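Endo-1,3-beta-glucanase, family GH16 (Zobellia galactanivorans, PDB 4CRQ) probably hydrolyses internal beta-1,3-glucosidic bonds of laminarin through this GH16 catalytic module, one part of a longer secreted protein. Local coordinates at residues Ala84-Pro89 and Asp117-Ile122. The protein carries 1 engineered substitution. Residues are numbered along the deposited sequence; the frame is centred on the assembly and turned at random.
Sequences ARIALP and DIMSRI. Engineered in segment 117-122: Ser120 (natural residue Glu).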
loop_
_atom_site.group_PDB
_atom_site.type_symbol
_atom_site.label_atom_id
_atom_site.label_comp_id
_atom_site.label_asym_id
_atom_site.label_seq_id
_atom_site.Cartn_x
_atom_site.Cartn_y
_atom_site.Cartn_z
ATOM N N ALA A 84 2.674 -3.932 8.894
ATOM C CA ALA A 84 2.071 -5.168 8.432
ATOM C C ALA A 84 3.168 -6.209 8.275
ATOM O O ALA A 84 4.335 -5.869 7.964
ATOM C CB ALA A 84 1.359 -4.988 7.095
ATOM N N ARG A 85 2.784 -7.472 8.479
ATOM C CA ARG A 85 3.699 -8.615 8.329
ATOM C C ARG A 85 3.262 -9.280 7.017
ATOM O O ARG A 85 2.169 -9.828 6.932
ATOM C CB ARG A 85 3.629 -9.525 9.564
ATOM C CG ARG A 85 4.537 -10.757 9.460
ATOM C CD ARG A 85 4.701 -11.450 10.813
ATOM N NE ARG A 85 5.709 -12.515 10.693
ATOM C CZ ARG A 85 5.452 -13.760 10.302
ATOM N NH1 ARG A 85 4.195 -14.142 10.015
ATOM N NH2 ARG A 85 6.447 -14.649 10.209
ATOM N N ILE A 86 4.125 -9.211 5.988
ATOM C CA ILE A 86 3.757 -9.562 4.604
ATOM C C ILE A 86 4.797 -10.454 3.931
ATOM O O ILE A 86 6.010 -10.220 4.093
ATOM C CB ILE A 86 3.606 -8.264 3.751
ATOM C CG1 ILE A 86 2.571 -7.299 4.367
ATOM C CG2 ILE A 86 3.193 -8.547 2.291
ATOM C CD1 ILE A 86 2.449 -5.946 3.647
ATOM N N ALA A 87 4.312 -11.432 3.154
ATOM C CA ALA A 87 5.140 -12.313 2.309
ATOM C C ALA A 87 4.667 -12.043 0.880
ATOM O O ALA A 87 3.468 -12.022 0.612
ATOM C CB ALA A 87 4.984 -13.775 2.689
ATOM N N LEU A 88 5.592 -11.835 -0.057
ATOM C CA LEU A 88 5.259 -11.402 -1.408
ATOM C C LEU A 88 5.616 -12.401 -2.495
ATOM O O LEU A 88 6.639 -13.062 -2.390
ATOM C CB LEU A 88 6.042 -10.100 -1.704
ATOM C CG LEU A 88 5.711 -8.871 -0.833
ATOM C CD1 LEU A 88 6.675 -7.718 -1.117
ATOM C CD2 LEU A 88 4.239 -8.439 -1.027
ATOM N N PRO A 89 4.776 -12.494 -3.547
ATOM C CA PRO A 89 5.073 -13.374 -4.672
ATOM C C PRO A 89 6.022 -12.652 -5.623
ATOM O O PRO A 89 6.117 -11.435 -5.550
ATOM C CB PRO A 89 3.719 -13.559 -5.331
ATOM C CG PRO A 89 2.980 -12.271 -5.053
ATOM C CD PRO A 89 3.480 -11.782 -3.718
ATOM N N ASP A 117 3.349 5.683 1.064
ATOM C CA ASP A 117 3.578 4.315 0.600
ATOM C C ASP A 117 4.530 3.653 1.595
ATOM O O ASP A 117 5.718 3.976 1.625
ATOM C CB ASP A 117 4.148 4.296 -0.829
ATOM C CG ASP A 117 3.238 4.999 -1.825
ATOM O OD1 ASP A 117 2.007 4.829 -1.735
ATOM O OD2 ASP A 117 3.733 5.720 -2.713
ATOM N N ILE A 118 3.990 2.736 2.412
ATOM C CA ILE A 118 4.778 2.068 3.462
ATOM C C ILE A 118 5.684 1.015 2.816
ATOM O O ILE A 118 6.883 0.924 3.123
ATOM C CB ILE A 118 3.858 1.473 4.552
ATOM C CG1 ILE A 118 3.003 2.609 5.130
ATOM C CG2 ILE A 118 4.698 0.746 5.610
ATOM C CD1 ILE A 118 1.952 2.115 6.090
ATOM N N MET A 119 5.099 0.221 1.918
ATOM C CA MET A 119 5.853 -0.755 1.156
ATOM C C MET A 119 5.280 -0.795 -0.255
ATOM O O MET A 119 4.057 -0.859 -0.409
ATOM C CB MET A 119 5.749 -2.153 1.810
ATOM C CG MET A 119 6.485 -3.290 1.059
ATOM S SD MET A 119 5.708 -3.891 -0.470
ATOM C CE MET A 119 4.149 -4.568 0.132
ATOM N N SER A 120 6.155 -0.745 -1.269
ATOM C CA SER A 120 5.740 -1.136 -2.630
ATOM C C SER A 120 6.919 -1.913 -3.240
ATOM O O SER A 120 8.078 -1.737 -2.849
ATOM C CB SER A 120 5.286 0.044 -3.486
ATOM O OG SER A 120 6.346 0.941 -3.686
ATOM N N ARG A 121 6.601 -2.803 -4.178
ATOM C CA ARG A 121 7.620 -3.579 -4.874
ATOM C C ARG A 121 7.152 -3.806 -6.292
ATOM O O ARG A 121 5.949 -3.874 -6.528
ATOM C CB ARG A 121 7.847 -4.930 -4.165
ATOM C CG ARG A 121 8.959 -5.779 -4.792
ATOM C CD ARG A 121 8.897 -7.187 -4.279
ATOM N NE ARG A 121 9.963 -8.011 -4.843
ATOM C CZ ARG A 121 9.865 -9.312 -5.072
ATOM N NH1 ARG A 121 8.725 -9.965 -4.803
ATOM N NH2 ARG A 121 10.916 -9.958 -5.580
ATOM N N ILE A 122 8.100 -3.920 -7.223
ATOM C CA ILE A 122 7.739 -4.302 -8.595
ATOM C C ILE A 122 8.505 -5.527 -9.074
ATOM O O ILE A 122 9.685 -5.741 -8.694
ATOM C CB ILE A 122 7.931 -3.134 -9.619
ATOM C CG1 ILE A 122 9.379 -2.593 -9.572
ATOM C CG2 ILE A 122 6.876 -2.046 -9.390
ATOM C CD1 ILE A 122 9.774 -1.768 -10.778
HETATM O O HOH W 1 6.013 -8.869 -4.972
#
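In the core between the two facing sheets of the GH16 beta-sandwich, a jelly-roll fold of the concanavalin clan, Ile86 and Leu88 meet Met119, and Leu88 and Pro89 meet Arg121. No clear direct hydrogen bond joins the segments; side chains and one water bridge them. Ile86 and Met119 reach toward each other tip to tip, with CD1 of Ile86 4.1 Å from CE of Met119. The Met119 chain leaves with CG anti to the backbone N (chi1 178°). It then bends at chi2 and chi3, and chi3 (-63°) sets CE where CD1 of Ile86 and CD2 of Leu88 both meet it. Leu88 also meets Met119 tip to tip: CD1 lies 4.0 Å from SD of Met119, and CD2 touches CE. CD1 also packs on the aliphatic part of Arg121, 3.9 Å from its CD. The Leu88 and Arg121 side chains run alongside each other in opposite senses. The Arg121 chain is extended from CG to NE and carries the guanidinium to the loop just after strand 80-87. There O of Pro89 lies at the guanidinium edge, near its plane, 3.1 Å from NH1 of Arg121. A water ties the same two groups. It donates to O of Pro89 at 2.6 Å and accepts from NH1 of Arg121 at 2.9 Å. Ala125 O takes the NE hydrogen of Arg121, and Ser90 OG bonds to NH1, so NE and NH1 of the buried Arg121 both have partners outside the two segments. The CB of the engineered Ser120 (natural residue Glu) is directed away from 84-89, and its side chain touches Trp208. Ile118 and Met119 form a classic beta bulge opposite Phe98 of strand 94-102. Strand 80-87 pairs antiparallel with strands 156-163 and 220-231, while 119-120 pairs with 94-102; Tyr159 packs on Met119, and Met222 and Pro96 on Leu88.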